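Local atomic coordinates of flavodoxin-like domain (Synechococcus elongatus PCC 6301, PDB entry 3HLY), a protein that probably binds a flavin cofactor, most likely FMN, as the flavodoxin-like domain of a flavoprotein and may take part in electron transfer. Residues T74-A79 / R106-H111; V35-V40 / A69-T74. One frame throughout, in Å; residues are numbered along the deposited sequence.

Contact 1: residues T74-A79 / R106-H111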
loop_
_atom_site.group_PDB
_atom_site.type_symbol
_atom_site.label_atom_id
_atom_site.label_comp_id
_atom_site.label_asym_id
_atom_site.label_seq_id
_atom_site.Cartn_x
_atom_site.Cartn_y
_atom_site.Cartn_z
ATOM N N THR A 74 1.112 -1.047 13.593
ATOM C CA THR A 74 2.445 -0.476 13.552
ATOM C C THR A 74 2.604 0.549 12.423
ATOM O O THR A 74 3.383 1.501 12.544
ATOM C CB THR A 74 3.509 -1.574 13.392
ATOM O OG1 THR A 74 3.352 -2.542 14.440
ATOM C CG2 THR A 74 4.899 -0.970 13.471
ATOM N N ILE A 75 1.882 0.344 11.323
ATOM C CA ILE A 75 1.947 1.279 10.197
ATOM C C ILE A 75 1.236 2.570 10.618
ATOM O O ILE A 75 1.778 3.665 10.476
ATOM C CB ILE A 75 1.272 0.674 8.929
ATOM C CG1 ILE A 75 2.095 -0.525 8.435
ATOM C CG2 ILE A 75 1.122 1.741 7.836
ATOM C CD1 ILE A 75 1.450 -1.320 7.308
ATOM N N PHE A 76 0.028 2.431 11.157
ATOM C CA PHE A 76 -0.744 3.593 11.598
ATOM C C PHE A 76 0.031 4.384 12.639
ATOM O O PHE A 76 0.087 5.617 12.593
ATOM C CB PHE A 76 -2.094 3.145 12.161
ATOM C CG PHE A 76 -3.091 2.773 11.105
ATOM C CD1 PHE A 76 -3.827 1.602 11.205
ATOM C CD2 PHE A 76 -3.300 3.601 10.005
ATOM C CE1 PHE A 76 -4.757 1.258 10.225
ATOM C CE2 PHE A 76 -4.230 3.268 9.020
ATOM C CZ PHE A 76 -4.956 2.099 9.128
ATOM N N ALA A 77 0.642 3.668 13.572
ATOM C CA ALA A 77 1.427 4.310 14.613
ATOM C C ALA A 77 2.604 5.085 14.025
ATOM O O ALA A 77 2.925 6.159 14.497
ATOM C CB ALA A 77 1.926 3.259 15.615
ATOM N N ALA A 78 3.237 4.558 12.982
ATOM C CA ALA A 78 4.390 5.238 12.393
ATOM C C ALA A 78 4.117 6.186 11.223
ATOM O O ALA A 78 4.970 7.020 10.893
ATOM C CB ALA A 78 5.437 4.206 11.980
ATOM N N ALA A 79 2.952 6.068 10.587
ATOM C CA ALA A 79 2.644 6.942 9.459
ATOM C C ALA A 79 2.498 8.379 9.947
ATOM O O ALA A 79 2.012 8.616 11.057
ATOM C CB ALA A 79 1.362 6.490 8.770
ATOM N N ARG A 106 -5.831 9.994 6.256
ATOM C CA ARG A 106 -5.996 11.431 6.070
ATOM C C ARG A 106 -6.007 12.127 7.428
ATOM O O ARG A 106 -5.513 13.242 7.551
ATOM C CB ARG A 106 -7.285 11.761 5.297
ATOM C CG ARG A 106 -7.140 11.637 3.783
ATOM C CD ARG A 106 -8.115 12.569 3.055
ATOM N NE ARG A 106 -8.366 12.180 1.663
ATOM C CZ ARG A 106 -7.592 12.488 0.617
ATOM N NH1 ARG A 106 -6.475 13.213 0.761
ATOM N NH2 ARG A 106 -7.946 12.062 -0.587
ATOM N N ASN A 107 -6.555 11.468 8.447
ATOM C CA ASN A 107 -6.582 12.074 9.774
ATOM C C ASN A 107 -5.192 12.198 10.380
ATOM O O ASN A 107 -4.961 13.051 11.239
ATOM C CB ASN A 107 -7.504 11.306 10.720
ATOM C CG ASN A 107 -8.884 11.945 10.826
ATOM O OD1 ASN A 107 -9.010 13.182 10.834
ATOM N ND2 ASN A 107 -9.923 11.112 10.921
ATOM N N LEU A 108 -4.262 11.361 9.935
ATOM C CA LEU A 108 -2.889 11.441 10.433
ATOM C C LEU A 108 -2.189 12.514 9.629
ATOM O O LEU A 108 -1.023 12.824 9.871
ATOM C CB LEU A 108 -2.145 10.124 10.244
ATOM C CG LEU A 108 -2.530 8.944 11.127
ATOM C CD1 LEU A 108 -1.739 7.722 10.697
ATOM C CD2 LEU A 108 -2.264 9.279 12.587
ATOM N N GLY A 109 -2.907 13.053 8.648
ATOM C CA GLY A 109 -2.357 14.092 7.796
ATOM C C GLY A 109 -1.749 13.646 6.474
ATOM O O GLY A 109 -1.014 14.399 5.850
ATOM N N LEU A 110 -2.038 12.431 6.027
ATOM C CA LEU A 110 -1.468 11.981 4.758
ATOM C C LEU A 110 -2.356 12.339 3.568
ATOM O O LEU A 110 -3.570 12.422 3.706
ATOM C CB LEU A 110 -1.260 10.459 4.765
ATOM C CG LEU A 110 -0.152 9.815 5.613
ATOM C CD1 LEU A 110 -0.638 9.585 7.034
ATOM C CD2 LEU A 110 0.240 8.473 4.984
ATOM N N HIS A 111 -1.754 12.582 2.409
ATOM C CA HIS A 111 -2.561 12.839 1.219
ATOM C C HIS A 111 -2.516 11.538 0.387
ATOM O O HIS A 111 -1.729 10.632 0.692
ATOM C CB HIS A 111 -2.042 14.056 0.428
ATOM C CG HIS A 111 -0.634 13.931 -0.061
ATOM N ND1 HIS A 111 -0.308 13.976 -1.398
ATOM C CD2 HIS A 111 0.539 13.837 0.607
ATOM C CE1 HIS A 111 1.003 13.921 -1.534
ATOM N NE2 HIS A 111 1.542 13.837 -0.332
#

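Contact 2: residues V35-V40 / A69-T74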
loop_
_atom_site.group_PDB
_atom_site.type_symbol
_atom_site.label_atom_id
_atom_site.label_comp_id
_atom_site.label_asym_id
_atom_site.label_seq_id
_atom_site.Cartn_x
_atom_site.Cartn_y
_atom_site.Cartn_z
ATOM N N VAL A 35 6.913 -5.593 1.861
ATOM C CA VAL A 35 6.804 -6.226 3.160
ATOM C C VAL A 35 5.557 -7.095 3.194
ATOM O O VAL A 35 4.533 -6.733 2.621
ATOM C CB VAL A 35 6.739 -5.135 4.260
ATOM C CG1 VAL A 35 6.130 -5.690 5.532
ATOM C CG2 VAL A 35 8.138 -4.596 4.528
ATOM N N ASP A 36 5.666 -8.256 3.837
ATOM C CA ASP A 36 4.549 -9.179 3.974
ATOM C C ASP A 36 4.068 -8.963 5.403
ATOM O O ASP A 36 4.779 -9.282 6.354
ATOM C CB ASP A 36 5.020 -10.624 3.798
ATOM C CG ASP A 36 3.886 -11.636 3.891
ATOM O OD1 ASP A 36 2.708 -11.236 4.033
ATOM O OD2 ASP A 36 4.180 -12.853 3.812
ATOM N N LEU A 37 2.865 -8.416 5.546
ATOM C CA LEU A 37 2.308 -8.126 6.861
ATOM C C LEU A 37 2.122 -9.380 7.730
ATOM O O LEU A 37 2.200 -9.313 8.961
ATOM C CB LEU A 37 0.994 -7.370 6.679
ATOM C CG LEU A 37 1.156 -6.126 5.776
ATOM C CD1 LEU A 37 -0.177 -5.436 5.589
ATOM C CD2 LEU A 37 2.175 -5.162 6.382
ATOM N N ARG A 38 1.889 -10.519 7.085
ATOM C CA ARG A 38 1.706 -11.784 7.784
ATOM C C ARG A 38 2.961 -12.232 8.512
ATOM O O ARG A 38 2.872 -13.020 9.450
ATOM C CB ARG A 38 1.356 -12.915 6.819
ATOM C CG ARG A 38 0.053 -12.851 6.078
ATOM C CD ARG A 38 -0.037 -14.114 5.241
ATOM N NE ARG A 38 -1.145 -14.114 4.297
ATOM C CZ ARG A 38 -2.394 -14.429 4.608
ATOM N NH1 ARG A 38 -2.709 -14.774 5.852
ATOM N NH2 ARG A 38 -3.327 -14.410 3.663
ATOM N N ALA A 39 4.127 -11.752 8.090
ATOM C CA ALA A 39 5.363 -12.209 8.715
ATOM C C ALA A 39 6.487 -11.214 8.991
ATOM O O ALA A 39 7.487 -11.581 9.606
ATOM C CB ALA A 39 5.916 -13.366 7.895
ATOM N N VAL A 40 6.351 -9.969 8.554
ATOM C CA VAL A 40 7.424 -8.997 8.763
ATOM C C VAL A 40 7.681 -8.648 10.225
ATOM O O VAL A 40 6.774 -8.686 11.050
ATOM C CB VAL A 40 7.146 -7.681 7.994
ATOM C CG1 VAL A 40 5.964 -6.956 8.609
ATOM C CG2 VAL A 40 8.377 -6.798 8.016
ATOM N N ALA A 69 -2.543 -7.688 12.532
ATOM C CA ALA A 69 -3.214 -6.586 13.205
ATOM C C ALA A 69 -2.111 -5.766 13.846
ATOM O O ALA A 69 -2.176 -4.535 13.913
ATOM C CB ALA A 69 -4.164 -7.100 14.272
ATOM N N THR A 70 -1.093 -6.468 14.328
ATOM C CA THR A 70 0.046 -5.814 14.961
ATOM C C THR A 70 0.815 -5.054 13.880
ATOM O O THR A 70 1.297 -3.941 14.095
ATOM C CB THR A 70 0.989 -6.850 15.605
ATOM O OG1 THR A 70 0.242 -7.694 16.484
ATOM C CG2 THR A 70 2.078 -6.155 16.394
ATOM N N ALA A 71 0.939 -5.683 12.717
ATOM C CA ALA A 71 1.628 -5.069 11.593
ATOM C C ALA A 71 0.842 -3.816 11.187
ATOM O O ALA A 71 1.402 -2.729 11.046
ATOM C CB ALA A 71 1.694 -6.058 10.425
ATOM N N LEU A 72 -0.469 -3.983 11.030
ATOM C CA LEU A 72 -1.345 -2.891 10.634
ATOM C C LEU A 72 -1.229 -1.729 11.618
ATOM O O LEU A 72 -0.997 -0.589 11.213
ATOM C CB LEU A 72 -2.789 -3.384 10.566
ATOM C CG LEU A 72 -3.663 -2.767 9.473
ATOM C CD1 LEU A 72 -3.134 -3.187 8.103
ATOM C CD2 LEU A 72 -5.112 -3.225 9.647
ATOM N N SER A 73 -1.375 -2.028 12.910
ATOM C CA SER A 73 -1.284 -1.006 13.952
ATOM C C SER A 73 0.066 -0.301 13.931
ATOM O O SER A 73 0.163 0.897 14.211
ATOM C CB SER A 73 -1.500 -1.633 15.330
ATOM O OG SER A 73 -2.820 -2.138 15.459
ATOM N N THR A 74 1.112 -1.047 13.593
ATOM C CA THR A 74 2.445 -0.476 13.552
ATOM C C THR A 74 2.604 0.549 12.423
ATOM O O THR A 74 3.383 1.501 12.544
ATOM C CB THR A 74 3.509 -1.574 13.392
ATOM O OG1 THR A 74 3.352 -2.542 14.440
ATOM C CG2 THR A 74 4.899 -0.970 13.471
#

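Contact 1: residues T74-A79 / R106-H111
In the flavodoxin-like fold, a parallel sheet flanked by helices, A79 and F76 at the C-terminal end of helix 66-78 meet L108 and L110 in the turn that closes helix 98-107. The turn is a Schellman motif. G109, at positive phi (95°), is the first residue to leave helical angles, and G109 N bonds back to R106 O at 2.8 Å. The chain then reverses toward strand 111-112, bringing two leucines to bear on the neighbouring helix end. L108 does so with one methyl: chi2 of 176° sets CD1 anti to CA, at the far end of an extended side chain. There L108 CD1 touches F76 O at 3.4 Å and A79 CB at 3.9 Å. The same methyl lies at the edge of the F76 ring, near its plane, but the approach is loose, with F76 CD2 4.5 Å from L108 CD1. L110 adds its own CD1 to the patch, 4.1 Å from A79 CB, so the A79 methyl is met by both leucines. On the helix side, A79 N donates to I75 O at 2.7 Å, fixing the last turn just where the backbone leaves helical angles. F105 backs the patch, touching F76, A79 and L110. No hydrogen bond spans the two segments; methyl-to-methyl dispersion and a carbonyl oxygen against a methyl make a weakly directional contact that depends on the fit of its surfaces.

Contact 2: residues V35-V40 / A69-T74
The loop that holds L37 against A71 is wound about D36 O, a carbonyl oxygen gripped by two backbone amides, V40 N at 2.8 Å and A39 N at 3.1 Å. A second bond steadies the same bend: D36 OD1 accepts from R38 N at 3.2 Å, forming an Asx turn in which the amide comes from above the carboxylate, 64° out of its plane, rather than at its rim. The rest of that carboxylate is also engaged, since D36 OD2 bonds S9 OG, while R38 NE reaches S9 O, so the turn is joined to the loop that follows strand 3-7. With the backbone bent in this way, L37 points at helix 66-78. The contact proper centres on the A71 methyl, which rests against the L37 carbonyl, 3.6 Å from A71 CB to L37 O, and against the root of the side chain, 4.0 Å from L37 CB to A71 CB. L37 CG lies beside its own backbone N (chi1 -53°), which places the branches alongside the helix: L37 CD2 lies 4.2 Å from A71 CB, and CD1 only loosely approaches L72 CD1. Within the helix, A69 O takes both S73 N and S73 OG, the hydroxyl donating at 2.9 Å, and the two reach it from opposite faces of the carbonyl plane. The small A71 side chain lets the loop backbone come close, with CA atoms of L37 and A71 5.7 Å apart. The loop leaves the C-terminal end of edge strand 32-36 and packs on helix 66-78, within the parallel sheet of strand order 2-1-3-4-5 that marks the flavodoxin-like fold.

Contacts 1 and 2 draw on successive turns of helix 66-78, with centres 15 Å apart, and their segments overlap at T74, which touches across neither. Contact 2 binds the earlier turns to the loop after strand 32-36, at one edge of the sheet; contact 1 binds the C-terminal end to the turn before strand 111-112, at the other. The two meet through I75, which has no partner in 106-111: I75 CD1 packs on L37 CD2 at 4.0 Å, and its side chain also touches L57 of strand 54-58. Contact 2 adjoins the S9 loop at the C-terminal ends of the strands, where flavodoxins typically hold the cofactor phosphate, whereas contact 1 lies toward the strands' N-terminal ends.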